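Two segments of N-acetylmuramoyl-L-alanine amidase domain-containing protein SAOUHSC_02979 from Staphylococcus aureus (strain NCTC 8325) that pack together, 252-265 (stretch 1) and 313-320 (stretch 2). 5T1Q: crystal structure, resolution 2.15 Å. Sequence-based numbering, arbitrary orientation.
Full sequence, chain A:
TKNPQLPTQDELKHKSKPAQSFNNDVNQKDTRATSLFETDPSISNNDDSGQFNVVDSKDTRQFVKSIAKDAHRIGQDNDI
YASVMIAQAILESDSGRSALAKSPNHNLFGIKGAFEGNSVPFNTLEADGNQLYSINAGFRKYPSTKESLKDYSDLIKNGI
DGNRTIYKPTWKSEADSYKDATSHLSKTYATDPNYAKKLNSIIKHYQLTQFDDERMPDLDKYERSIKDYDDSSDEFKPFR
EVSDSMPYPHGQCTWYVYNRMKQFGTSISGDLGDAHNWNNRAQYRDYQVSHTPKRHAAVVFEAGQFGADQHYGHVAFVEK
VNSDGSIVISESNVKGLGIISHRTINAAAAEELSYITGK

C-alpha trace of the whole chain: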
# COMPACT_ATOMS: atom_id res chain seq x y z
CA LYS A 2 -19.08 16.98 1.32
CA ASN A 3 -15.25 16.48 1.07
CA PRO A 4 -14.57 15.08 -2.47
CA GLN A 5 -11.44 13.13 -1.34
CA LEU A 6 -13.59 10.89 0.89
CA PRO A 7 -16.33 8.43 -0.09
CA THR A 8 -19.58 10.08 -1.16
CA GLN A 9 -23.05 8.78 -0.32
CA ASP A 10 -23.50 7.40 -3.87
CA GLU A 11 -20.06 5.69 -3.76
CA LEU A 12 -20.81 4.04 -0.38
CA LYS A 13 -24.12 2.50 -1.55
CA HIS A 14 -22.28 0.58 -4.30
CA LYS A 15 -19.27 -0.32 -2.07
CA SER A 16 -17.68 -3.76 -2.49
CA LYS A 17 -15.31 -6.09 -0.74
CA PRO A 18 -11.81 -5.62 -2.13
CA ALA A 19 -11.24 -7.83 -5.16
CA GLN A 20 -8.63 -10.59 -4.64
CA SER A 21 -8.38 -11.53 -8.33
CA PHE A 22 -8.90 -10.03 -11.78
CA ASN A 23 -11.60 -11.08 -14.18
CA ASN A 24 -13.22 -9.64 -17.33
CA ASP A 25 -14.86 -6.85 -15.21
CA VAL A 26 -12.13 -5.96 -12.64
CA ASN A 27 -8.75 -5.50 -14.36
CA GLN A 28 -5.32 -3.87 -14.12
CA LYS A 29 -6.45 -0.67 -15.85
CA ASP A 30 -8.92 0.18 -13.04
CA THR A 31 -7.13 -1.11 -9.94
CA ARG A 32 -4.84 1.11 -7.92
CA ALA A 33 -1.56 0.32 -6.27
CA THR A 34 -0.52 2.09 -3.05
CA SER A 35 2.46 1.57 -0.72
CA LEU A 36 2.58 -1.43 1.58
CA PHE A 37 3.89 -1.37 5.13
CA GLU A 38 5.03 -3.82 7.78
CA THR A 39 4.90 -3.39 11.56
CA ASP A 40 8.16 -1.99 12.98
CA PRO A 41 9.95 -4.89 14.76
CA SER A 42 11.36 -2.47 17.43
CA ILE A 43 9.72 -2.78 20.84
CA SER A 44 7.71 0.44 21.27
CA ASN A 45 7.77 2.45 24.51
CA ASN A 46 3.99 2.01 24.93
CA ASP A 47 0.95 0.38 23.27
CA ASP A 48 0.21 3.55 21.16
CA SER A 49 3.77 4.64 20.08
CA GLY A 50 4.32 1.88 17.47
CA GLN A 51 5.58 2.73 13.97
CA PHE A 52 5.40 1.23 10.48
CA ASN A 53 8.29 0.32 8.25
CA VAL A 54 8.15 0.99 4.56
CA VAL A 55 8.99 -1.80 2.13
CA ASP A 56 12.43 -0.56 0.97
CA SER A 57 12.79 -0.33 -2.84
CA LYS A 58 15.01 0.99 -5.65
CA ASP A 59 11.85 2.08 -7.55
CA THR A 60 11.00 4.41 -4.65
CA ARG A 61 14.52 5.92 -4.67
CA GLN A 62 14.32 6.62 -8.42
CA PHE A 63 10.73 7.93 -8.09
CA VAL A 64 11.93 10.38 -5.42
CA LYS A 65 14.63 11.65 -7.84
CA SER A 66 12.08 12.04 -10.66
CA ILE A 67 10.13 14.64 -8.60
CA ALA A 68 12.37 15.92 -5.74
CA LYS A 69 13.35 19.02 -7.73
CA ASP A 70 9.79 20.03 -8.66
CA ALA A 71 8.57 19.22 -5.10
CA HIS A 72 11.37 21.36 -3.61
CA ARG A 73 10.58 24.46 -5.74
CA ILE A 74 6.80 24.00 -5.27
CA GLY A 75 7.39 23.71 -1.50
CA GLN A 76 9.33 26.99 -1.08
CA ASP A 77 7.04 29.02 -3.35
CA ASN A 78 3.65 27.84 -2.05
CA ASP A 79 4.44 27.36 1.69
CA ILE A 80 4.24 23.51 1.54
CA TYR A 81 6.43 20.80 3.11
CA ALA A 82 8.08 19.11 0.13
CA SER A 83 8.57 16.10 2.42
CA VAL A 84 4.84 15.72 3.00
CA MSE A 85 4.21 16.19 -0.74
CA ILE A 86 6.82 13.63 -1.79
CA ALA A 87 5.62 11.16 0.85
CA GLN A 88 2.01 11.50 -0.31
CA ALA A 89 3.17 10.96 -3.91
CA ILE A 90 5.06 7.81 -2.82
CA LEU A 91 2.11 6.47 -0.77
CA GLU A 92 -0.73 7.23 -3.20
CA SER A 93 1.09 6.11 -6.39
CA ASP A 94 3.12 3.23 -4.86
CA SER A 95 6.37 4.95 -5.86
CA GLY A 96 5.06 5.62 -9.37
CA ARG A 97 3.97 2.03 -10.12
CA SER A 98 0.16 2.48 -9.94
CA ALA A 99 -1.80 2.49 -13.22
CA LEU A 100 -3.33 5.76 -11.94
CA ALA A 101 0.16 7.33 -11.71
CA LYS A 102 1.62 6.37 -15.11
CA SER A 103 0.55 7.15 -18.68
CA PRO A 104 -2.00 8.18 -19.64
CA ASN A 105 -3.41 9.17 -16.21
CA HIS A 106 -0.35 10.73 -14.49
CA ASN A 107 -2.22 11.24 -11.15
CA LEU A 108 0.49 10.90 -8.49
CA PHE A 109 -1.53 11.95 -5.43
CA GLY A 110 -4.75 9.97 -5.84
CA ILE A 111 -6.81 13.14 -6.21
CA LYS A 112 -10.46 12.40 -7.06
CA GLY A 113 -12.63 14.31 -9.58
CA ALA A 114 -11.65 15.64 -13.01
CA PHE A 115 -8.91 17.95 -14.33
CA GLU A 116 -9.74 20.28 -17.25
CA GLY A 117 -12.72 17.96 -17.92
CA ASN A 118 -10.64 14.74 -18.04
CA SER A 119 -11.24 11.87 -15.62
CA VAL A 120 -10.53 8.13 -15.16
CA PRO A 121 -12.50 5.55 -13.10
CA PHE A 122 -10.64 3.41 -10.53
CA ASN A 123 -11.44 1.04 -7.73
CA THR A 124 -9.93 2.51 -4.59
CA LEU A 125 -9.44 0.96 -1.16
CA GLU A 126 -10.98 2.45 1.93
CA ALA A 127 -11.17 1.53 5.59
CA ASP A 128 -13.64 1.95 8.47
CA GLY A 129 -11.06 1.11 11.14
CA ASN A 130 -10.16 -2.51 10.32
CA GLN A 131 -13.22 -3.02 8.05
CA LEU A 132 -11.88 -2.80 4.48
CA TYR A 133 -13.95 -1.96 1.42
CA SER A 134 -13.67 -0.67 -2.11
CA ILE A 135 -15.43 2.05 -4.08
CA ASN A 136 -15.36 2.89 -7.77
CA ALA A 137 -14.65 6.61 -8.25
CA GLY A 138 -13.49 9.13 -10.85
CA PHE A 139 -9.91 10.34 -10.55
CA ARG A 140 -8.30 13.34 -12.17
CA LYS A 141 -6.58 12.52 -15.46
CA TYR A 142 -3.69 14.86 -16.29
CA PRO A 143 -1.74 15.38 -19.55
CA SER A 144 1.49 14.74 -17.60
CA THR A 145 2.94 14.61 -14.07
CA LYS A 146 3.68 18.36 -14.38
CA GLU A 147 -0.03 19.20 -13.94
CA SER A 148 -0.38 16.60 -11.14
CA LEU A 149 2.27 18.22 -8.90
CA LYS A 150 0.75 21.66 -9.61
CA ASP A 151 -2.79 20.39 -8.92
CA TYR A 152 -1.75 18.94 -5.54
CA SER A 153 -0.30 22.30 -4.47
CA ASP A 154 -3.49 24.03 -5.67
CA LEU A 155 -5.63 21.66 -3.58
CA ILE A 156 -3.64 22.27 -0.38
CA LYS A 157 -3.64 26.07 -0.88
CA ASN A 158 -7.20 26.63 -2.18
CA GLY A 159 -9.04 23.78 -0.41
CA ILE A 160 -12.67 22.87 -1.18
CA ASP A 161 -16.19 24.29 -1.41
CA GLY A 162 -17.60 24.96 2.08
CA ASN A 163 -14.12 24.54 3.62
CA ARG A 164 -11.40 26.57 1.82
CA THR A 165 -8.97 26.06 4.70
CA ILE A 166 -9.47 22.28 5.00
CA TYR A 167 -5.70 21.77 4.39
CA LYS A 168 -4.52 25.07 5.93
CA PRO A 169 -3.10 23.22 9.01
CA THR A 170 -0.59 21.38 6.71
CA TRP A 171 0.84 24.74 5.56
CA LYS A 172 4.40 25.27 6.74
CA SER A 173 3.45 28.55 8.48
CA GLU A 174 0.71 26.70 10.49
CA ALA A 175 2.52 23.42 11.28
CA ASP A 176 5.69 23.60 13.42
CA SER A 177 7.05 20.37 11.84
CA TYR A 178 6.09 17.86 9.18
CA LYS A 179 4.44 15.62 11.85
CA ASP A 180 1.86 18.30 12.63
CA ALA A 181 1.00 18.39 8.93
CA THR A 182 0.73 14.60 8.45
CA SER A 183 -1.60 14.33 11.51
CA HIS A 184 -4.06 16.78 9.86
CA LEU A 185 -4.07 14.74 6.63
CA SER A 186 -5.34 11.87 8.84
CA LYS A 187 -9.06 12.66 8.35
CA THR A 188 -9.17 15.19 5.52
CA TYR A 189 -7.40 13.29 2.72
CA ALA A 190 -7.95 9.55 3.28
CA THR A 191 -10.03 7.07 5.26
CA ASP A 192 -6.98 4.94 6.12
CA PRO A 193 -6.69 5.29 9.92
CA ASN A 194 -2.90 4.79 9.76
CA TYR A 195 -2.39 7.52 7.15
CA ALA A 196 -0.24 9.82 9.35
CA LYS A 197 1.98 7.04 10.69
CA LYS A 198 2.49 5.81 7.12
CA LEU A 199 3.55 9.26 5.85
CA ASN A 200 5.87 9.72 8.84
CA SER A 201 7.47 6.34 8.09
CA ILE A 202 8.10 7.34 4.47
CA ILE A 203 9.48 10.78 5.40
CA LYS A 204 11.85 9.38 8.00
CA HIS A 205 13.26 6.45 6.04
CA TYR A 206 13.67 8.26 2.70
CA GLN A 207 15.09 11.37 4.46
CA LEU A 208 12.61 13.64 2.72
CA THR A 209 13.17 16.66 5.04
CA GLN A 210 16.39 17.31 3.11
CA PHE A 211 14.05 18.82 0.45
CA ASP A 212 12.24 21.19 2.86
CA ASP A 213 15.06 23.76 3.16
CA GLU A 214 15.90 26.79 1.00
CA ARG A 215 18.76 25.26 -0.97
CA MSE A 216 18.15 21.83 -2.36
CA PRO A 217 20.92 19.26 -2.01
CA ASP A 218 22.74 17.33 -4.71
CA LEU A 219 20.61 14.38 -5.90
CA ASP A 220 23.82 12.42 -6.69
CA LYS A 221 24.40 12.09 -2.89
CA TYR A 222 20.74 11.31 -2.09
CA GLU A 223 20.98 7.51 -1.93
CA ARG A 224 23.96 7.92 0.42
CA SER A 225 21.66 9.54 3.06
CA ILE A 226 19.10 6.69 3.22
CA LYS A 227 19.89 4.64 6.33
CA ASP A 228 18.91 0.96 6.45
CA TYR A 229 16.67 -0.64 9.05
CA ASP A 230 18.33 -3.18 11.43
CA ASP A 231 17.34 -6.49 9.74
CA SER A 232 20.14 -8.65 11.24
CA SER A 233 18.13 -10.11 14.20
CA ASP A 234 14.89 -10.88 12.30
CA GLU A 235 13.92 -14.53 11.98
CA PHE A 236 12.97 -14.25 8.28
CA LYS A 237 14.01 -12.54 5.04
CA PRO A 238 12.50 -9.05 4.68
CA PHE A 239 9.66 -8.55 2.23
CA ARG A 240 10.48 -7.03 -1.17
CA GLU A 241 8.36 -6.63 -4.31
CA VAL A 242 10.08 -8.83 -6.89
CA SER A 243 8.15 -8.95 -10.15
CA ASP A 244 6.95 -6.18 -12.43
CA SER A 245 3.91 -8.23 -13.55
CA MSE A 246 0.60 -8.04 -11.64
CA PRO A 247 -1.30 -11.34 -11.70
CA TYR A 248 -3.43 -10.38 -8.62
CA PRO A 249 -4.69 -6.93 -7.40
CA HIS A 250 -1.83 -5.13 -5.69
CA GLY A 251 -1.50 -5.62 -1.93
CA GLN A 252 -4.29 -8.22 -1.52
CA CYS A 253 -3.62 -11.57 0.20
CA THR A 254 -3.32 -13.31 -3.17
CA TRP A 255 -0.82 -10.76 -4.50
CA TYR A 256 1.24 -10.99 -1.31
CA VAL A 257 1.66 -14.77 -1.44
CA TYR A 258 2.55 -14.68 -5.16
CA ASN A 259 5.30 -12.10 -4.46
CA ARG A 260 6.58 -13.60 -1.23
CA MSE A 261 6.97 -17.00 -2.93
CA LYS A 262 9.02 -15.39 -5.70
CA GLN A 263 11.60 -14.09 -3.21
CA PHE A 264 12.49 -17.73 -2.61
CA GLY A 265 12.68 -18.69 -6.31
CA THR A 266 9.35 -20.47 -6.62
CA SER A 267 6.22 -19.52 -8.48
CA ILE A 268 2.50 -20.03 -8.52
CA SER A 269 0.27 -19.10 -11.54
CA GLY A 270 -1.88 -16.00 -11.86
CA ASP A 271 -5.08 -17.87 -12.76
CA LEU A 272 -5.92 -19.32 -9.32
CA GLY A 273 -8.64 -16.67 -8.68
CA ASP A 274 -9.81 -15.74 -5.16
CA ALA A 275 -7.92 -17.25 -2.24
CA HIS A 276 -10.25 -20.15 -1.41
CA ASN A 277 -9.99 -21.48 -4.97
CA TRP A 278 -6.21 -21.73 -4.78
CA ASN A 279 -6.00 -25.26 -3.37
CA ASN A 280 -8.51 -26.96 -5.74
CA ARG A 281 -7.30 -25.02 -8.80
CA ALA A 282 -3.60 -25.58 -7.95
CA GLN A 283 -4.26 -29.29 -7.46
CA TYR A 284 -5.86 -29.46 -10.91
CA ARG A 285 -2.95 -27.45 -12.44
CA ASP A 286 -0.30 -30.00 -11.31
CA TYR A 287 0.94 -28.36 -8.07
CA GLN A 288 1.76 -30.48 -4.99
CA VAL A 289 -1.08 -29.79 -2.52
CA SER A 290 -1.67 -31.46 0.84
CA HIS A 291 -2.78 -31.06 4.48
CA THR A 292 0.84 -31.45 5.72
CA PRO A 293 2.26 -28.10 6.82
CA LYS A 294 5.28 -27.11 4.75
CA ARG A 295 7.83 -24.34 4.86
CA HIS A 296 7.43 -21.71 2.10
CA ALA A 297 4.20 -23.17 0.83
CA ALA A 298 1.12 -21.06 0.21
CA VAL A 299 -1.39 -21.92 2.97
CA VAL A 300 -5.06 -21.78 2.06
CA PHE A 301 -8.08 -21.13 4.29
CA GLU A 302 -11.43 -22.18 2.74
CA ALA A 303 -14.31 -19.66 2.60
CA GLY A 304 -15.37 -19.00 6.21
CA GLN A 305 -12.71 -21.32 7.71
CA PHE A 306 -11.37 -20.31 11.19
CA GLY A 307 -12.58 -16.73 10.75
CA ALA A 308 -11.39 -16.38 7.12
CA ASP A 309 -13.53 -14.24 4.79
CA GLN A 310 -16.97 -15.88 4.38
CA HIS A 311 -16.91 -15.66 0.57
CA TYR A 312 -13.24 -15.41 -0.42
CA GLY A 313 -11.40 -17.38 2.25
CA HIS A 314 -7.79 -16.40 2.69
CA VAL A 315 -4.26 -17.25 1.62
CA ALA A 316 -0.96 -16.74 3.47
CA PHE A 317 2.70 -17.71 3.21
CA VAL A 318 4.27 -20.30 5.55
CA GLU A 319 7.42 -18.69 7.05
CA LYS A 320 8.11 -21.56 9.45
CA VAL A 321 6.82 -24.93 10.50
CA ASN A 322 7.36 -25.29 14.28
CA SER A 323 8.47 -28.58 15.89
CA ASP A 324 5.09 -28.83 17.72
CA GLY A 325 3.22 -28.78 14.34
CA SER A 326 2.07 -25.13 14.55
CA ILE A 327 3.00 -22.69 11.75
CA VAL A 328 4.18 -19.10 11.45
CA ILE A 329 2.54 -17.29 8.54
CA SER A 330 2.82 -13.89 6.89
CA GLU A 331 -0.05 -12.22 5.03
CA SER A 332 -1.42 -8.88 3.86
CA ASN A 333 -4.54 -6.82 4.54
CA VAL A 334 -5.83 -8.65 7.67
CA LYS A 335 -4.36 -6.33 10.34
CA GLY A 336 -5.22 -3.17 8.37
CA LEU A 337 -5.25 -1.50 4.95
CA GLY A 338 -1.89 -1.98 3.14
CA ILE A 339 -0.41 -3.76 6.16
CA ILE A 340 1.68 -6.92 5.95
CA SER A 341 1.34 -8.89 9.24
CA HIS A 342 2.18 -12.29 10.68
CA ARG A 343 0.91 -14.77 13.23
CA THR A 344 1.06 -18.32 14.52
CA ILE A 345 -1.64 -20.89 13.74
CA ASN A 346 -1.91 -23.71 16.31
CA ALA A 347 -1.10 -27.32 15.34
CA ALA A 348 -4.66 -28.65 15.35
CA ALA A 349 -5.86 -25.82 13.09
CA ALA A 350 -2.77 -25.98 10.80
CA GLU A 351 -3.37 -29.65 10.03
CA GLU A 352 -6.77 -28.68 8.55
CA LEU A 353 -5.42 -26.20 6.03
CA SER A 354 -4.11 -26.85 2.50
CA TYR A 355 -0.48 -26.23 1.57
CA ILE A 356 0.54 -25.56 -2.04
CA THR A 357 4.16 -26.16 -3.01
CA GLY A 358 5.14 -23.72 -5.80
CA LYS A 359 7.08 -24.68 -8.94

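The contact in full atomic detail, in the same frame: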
# COMPACT_ATOMS: atom_id res chain seq x y z
N GLN A 252 -3.34 -7.23 -2.09
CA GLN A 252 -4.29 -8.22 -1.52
C GLN A 252 -3.57 -9.50 -1.09
O GLN A 252 -2.39 -9.70 -1.42
CB GLN A 252 -5.42 -8.49 -2.50
CG GLN A 252 -6.21 -7.22 -2.81
CD GLN A 252 -6.84 -6.62 -1.56
OE1 GLN A 252 -7.46 -7.32 -0.76
NE2 GLN A 252 -6.67 -5.32 -1.38
N CYS A 253 -4.26 -10.37 -0.35
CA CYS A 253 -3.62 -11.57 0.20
C CYS A 253 -3.02 -12.46 -0.88
O CYS A 253 -1.98 -13.04 -0.69
CB CYS A 253 -4.57 -12.37 1.08
SG CYS A 253 -6.07 -12.98 0.27
N THR A 254 -3.72 -12.53 -2.01
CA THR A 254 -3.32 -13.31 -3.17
C THR A 254 -2.03 -12.74 -3.76
O THR A 254 -1.06 -13.46 -3.96
CB THR A 254 -4.43 -13.26 -4.22
OG1 THR A 254 -4.88 -11.92 -4.35
CG2 THR A 254 -5.61 -14.09 -3.79
N TRP A 255 -2.02 -11.44 -4.00
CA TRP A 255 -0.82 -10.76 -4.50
C TRP A 255 0.37 -10.95 -3.57
O TRP A 255 1.50 -11.14 -4.01
CB TRP A 255 -1.10 -9.25 -4.68
CG TRP A 255 0.10 -8.45 -5.06
CD1 TRP A 255 0.51 -8.11 -6.31
CD2 TRP A 255 1.06 -7.88 -4.16
NE1 TRP A 255 1.67 -7.36 -6.25
CE2 TRP A 255 2.02 -7.21 -4.94
CE3 TRP A 255 1.20 -7.87 -2.77
CZ2 TRP A 255 3.12 -6.54 -4.38
CZ3 TRP A 255 2.29 -7.19 -2.21
CH2 TRP A 255 3.23 -6.54 -3.02
N TYR A 256 0.13 -10.88 -2.27
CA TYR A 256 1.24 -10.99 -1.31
C TYR A 256 1.90 -12.36 -1.39
O TYR A 256 3.12 -12.44 -1.45
CB TYR A 256 0.80 -10.65 0.14
CG TYR A 256 1.90 -10.93 1.11
CD1 TYR A 256 2.92 -9.99 1.32
CD2 TYR A 256 1.97 -12.15 1.80
CE1 TYR A 256 3.96 -10.26 2.19
CE2 TYR A 256 3.02 -12.44 2.65
CZ TYR A 256 4.01 -11.49 2.85
OH TYR A 256 5.03 -11.76 3.71
N VAL A 257 1.09 -13.42 -1.39
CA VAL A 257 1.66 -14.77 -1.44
C VAL A 257 2.43 -15.04 -2.76
O VAL A 257 3.49 -15.66 -2.75
CB VAL A 257 0.60 -15.84 -1.17
CG1 VAL A 257 1.22 -17.22 -1.25
CG2 VAL A 257 -0.07 -15.62 0.19
N TYR A 258 1.89 -14.56 -3.87
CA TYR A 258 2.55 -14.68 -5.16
C TYR A 258 3.94 -14.05 -5.09
O TYR A 258 4.93 -14.69 -5.48
CB TYR A 258 1.71 -14.00 -6.25
CG TYR A 258 2.38 -13.94 -7.62
CD1 TYR A 258 3.23 -12.88 -7.95
CD2 TYR A 258 2.16 -14.93 -8.57
CE1 TYR A 258 3.86 -12.82 -9.20
CE2 TYR A 258 2.78 -14.88 -9.81
CZ TYR A 258 3.63 -13.83 -10.12
OH TYR A 258 4.23 -13.79 -11.36
N ASN A 259 4.02 -12.82 -4.58
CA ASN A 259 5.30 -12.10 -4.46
C ASN A 259 6.25 -12.69 -3.44
O ASN A 259 7.43 -12.85 -3.71
CB ASN A 259 5.08 -10.61 -4.18
CG ASN A 259 4.64 -9.84 -5.42
OD1 ASN A 259 3.46 -9.66 -5.66
ND2 ASN A 259 5.59 -9.50 -6.26
N ARG A 260 5.73 -13.05 -2.27
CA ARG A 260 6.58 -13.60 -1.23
C ARG A 260 7.22 -14.90 -1.69
O ARG A 260 8.39 -15.14 -1.42
CB ARG A 260 5.79 -13.79 0.07
CG ARG A 260 6.58 -14.34 1.25
CD ARG A 260 7.73 -13.42 1.62
NE ARG A 260 8.39 -13.83 2.86
CZ ARG A 260 9.46 -13.23 3.37
NH1 ARG A 260 10.02 -12.20 2.74
NH2 ARG A 260 9.98 -13.68 4.51
N MSE A 261 6.45 -15.72 -2.41
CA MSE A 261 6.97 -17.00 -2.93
C MSE A 261 8.10 -16.76 -3.91
O MSE A 261 9.08 -17.51 -3.93
CB MSE A 261 5.88 -17.82 -3.62
CG MSE A 261 4.98 -18.50 -2.59
SE MSE A 261 3.54 -19.50 -3.51
CE MSE A 261 4.60 -21.15 -3.56
N LYS A 262 7.96 -15.73 -4.74
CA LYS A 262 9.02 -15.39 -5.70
C LYS A 262 10.36 -15.02 -5.07
O LYS A 262 11.38 -15.27 -5.66
CB LYS A 262 8.58 -14.29 -6.67
CG LYS A 262 8.02 -14.84 -7.95
CD LYS A 262 7.53 -13.74 -8.88
CE LYS A 262 7.34 -14.29 -10.29
NZ LYS A 262 6.57 -15.57 -10.32
N GLN A 263 10.35 -14.42 -3.88
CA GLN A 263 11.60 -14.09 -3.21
C GLN A 263 12.44 -15.33 -2.94
O GLN A 263 13.66 -15.23 -2.77
CB GLN A 263 11.36 -13.38 -1.88
CG GLN A 263 10.68 -12.04 -1.99
CD GLN A 263 10.69 -11.31 -0.67
OE1 GLN A 263 9.68 -11.28 0.04
NE2 GLN A 263 11.85 -10.79 -0.29
N PHE A 264 11.79 -16.49 -2.86
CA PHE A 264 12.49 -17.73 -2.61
C PHE A 264 12.65 -18.61 -3.87
O PHE A 264 12.90 -19.80 -3.77
CB PHE A 264 11.81 -18.49 -1.48
CG PHE A 264 11.78 -17.73 -0.19
CD1 PHE A 264 12.92 -17.62 0.60
CD2 PHE A 264 10.61 -17.08 0.23
CE1 PHE A 264 12.89 -16.91 1.79
CE2 PHE A 264 10.58 -16.38 1.42
CZ PHE A 264 11.71 -16.29 2.21
N GLY A 265 12.49 -18.00 -5.04
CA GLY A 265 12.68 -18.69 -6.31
C GLY A 265 11.66 -19.76 -6.65
O GLY A 265 12.02 -20.80 -7.20
N GLY A 313 -12.41 -16.63 1.53
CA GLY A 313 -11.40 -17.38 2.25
C GLY A 313 -10.16 -16.50 2.39
O GLY A 313 -10.24 -15.28 2.34
N HIS A 314 -9.01 -17.13 2.49
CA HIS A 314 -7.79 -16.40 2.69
C HIS A 314 -6.60 -17.24 2.27
O HIS A 314 -6.69 -18.45 2.22
CB HIS A 314 -7.69 -16.00 4.17
CG HIS A 314 -6.49 -15.20 4.51
ND1 HIS A 314 -6.28 -13.94 4.00
CD2 HIS A 314 -5.45 -15.44 5.34
CE1 HIS A 314 -5.14 -13.45 4.47
NE2 HIS A 314 -4.61 -14.35 5.28
N VAL A 315 -5.50 -16.58 1.95
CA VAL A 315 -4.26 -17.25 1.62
C VAL A 315 -3.10 -16.51 2.28
O VAL A 315 -3.09 -15.28 2.37
CB VAL A 315 -4.10 -17.47 0.09
CG1 VAL A 315 -3.92 -16.16 -0.67
CG2 VAL A 315 -2.94 -18.40 -0.21
N ALA A 316 -2.12 -17.27 2.77
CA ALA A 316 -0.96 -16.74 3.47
C ALA A 316 0.27 -17.54 3.09
O ALA A 316 0.16 -18.56 2.41
CB ALA A 316 -1.18 -16.80 4.97
N PHE A 317 1.43 -17.06 3.51
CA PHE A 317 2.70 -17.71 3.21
C PHE A 317 3.28 -18.34 4.47
O PHE A 317 3.35 -17.68 5.50
CB PHE A 317 3.68 -16.67 2.64
CG PHE A 317 5.04 -17.23 2.30
CD1 PHE A 317 5.26 -17.88 1.11
CD2 PHE A 317 6.10 -17.10 3.19
CE1 PHE A 317 6.50 -18.40 0.78
CE2 PHE A 317 7.35 -17.63 2.88
CZ PHE A 317 7.55 -18.28 1.67
N VAL A 318 3.69 -19.61 4.40
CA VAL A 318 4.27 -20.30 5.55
C VAL A 318 5.76 -19.90 5.73
O VAL A 318 6.61 -20.32 4.94
CB VAL A 318 4.18 -21.83 5.41
CG1 VAL A 318 4.79 -22.53 6.62
CG2 VAL A 318 2.74 -22.26 5.22
N GLU A 319 6.05 -19.09 6.75
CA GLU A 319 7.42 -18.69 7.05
C GLU A 319 8.18 -19.79 7.79
O GLU A 319 9.37 -19.97 7.60
CB GLU A 319 7.45 -17.43 7.91
CG GLU A 319 6.81 -16.19 7.30
CD GLU A 319 7.61 -15.56 6.16
OE1 GLU A 319 8.78 -15.97 5.90
OE2 GLU A 319 7.07 -14.62 5.53
N LYS A 320 7.48 -20.52 8.64
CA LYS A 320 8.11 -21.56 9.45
C LYS A 320 7.12 -22.61 9.89
O LYS A 320 5.95 -22.32 10.11
CB LYS A 320 8.70 -20.91 10.71
CG LYS A 320 9.48 -21.85 11.62
CD LYS A 320 9.99 -21.11 12.85
CE LYS A 320 10.73 -22.04 13.79
NZ LYS A 320 11.20 -21.25 14.95
O HOH W 1 -1.55 -12.96 2.22

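The strongest link between the two stretches is a salt bridge between Arg260 on the helix and Glu319 on the strand. Arg260 NH2 donates to Glu319 OE1 at 2.9 Å in an almost straight hydrogen bond, and the carboxylate oxygen lies at the edge of the guanidinium, near its plane, where the N-H groups point. A second, weak hydrogen bond runs from Arg260 NE to Glu319 OE2 at 3.1 Å, so the two charged groups meet in a two-pronged arrangement. Within its own stretch, Arg260 NH1 donates to Gln263 OE1 at 2.9 Å, so the guanidinium is bonded to both Gln263 and Glu319.

At the other end of the contact a water joins the two backbones. Water 1 donates to Cys253 O at 2.9 Å and to Val315 O at 2.8 Å, bridging two carbonyl groups that cannot bond to each other directly.

These polar links frame a helix, which begins at Cys253 after the N-cap residue Gln252, laid along a strand that starts at His314. The two elements run in nearly the same direction, with axes at 23° and a closest approach of 7.3 Å. The CA atoms come nearest at Val257 CA and Phe317 CA, 5.6 Å apart, and at Cys253 CA and Val315 CA, 5.9 Å apart. Cys253 and Val257 point toward the strand, and Val315 and Phe317 toward the helix, while Ala316, between the latter two, points away.

Phe317 is the centre of the packing and has the largest area covered by the partner stretch. The aliphatic part of Arg260 covers one face of its ring, with Arg260 CG 3.5 Å from the ring centroid in a CH-pi contact, so the same side chain that reaches Glu319 with its charged end also packs on the aromatic ring. Selenomethionine Met261 meets the ring edge, its CG 3.7 Å from Phe317 CE1. Phe264, in the type I turn from Lys262 to Gly265, meets Phe317 rim to rim; the planes are nearly parallel, but neither ring covers the other, and Phe264 CE2 lies 3.6 Å from Phe317 CZ.

Toward the start of the helix, Cys253 and Val257 pack against Val315 and the strand backbone. Val257 CG2 packs 4.0 Å from Val315 CG1 and also rests against the strand backbone, 3.5 Å from Ala316 C. Cys253 SG lies 4.0 Å from Val315 CG1, and Cys253 CB approaches His314 CE1 at 3.6 Å.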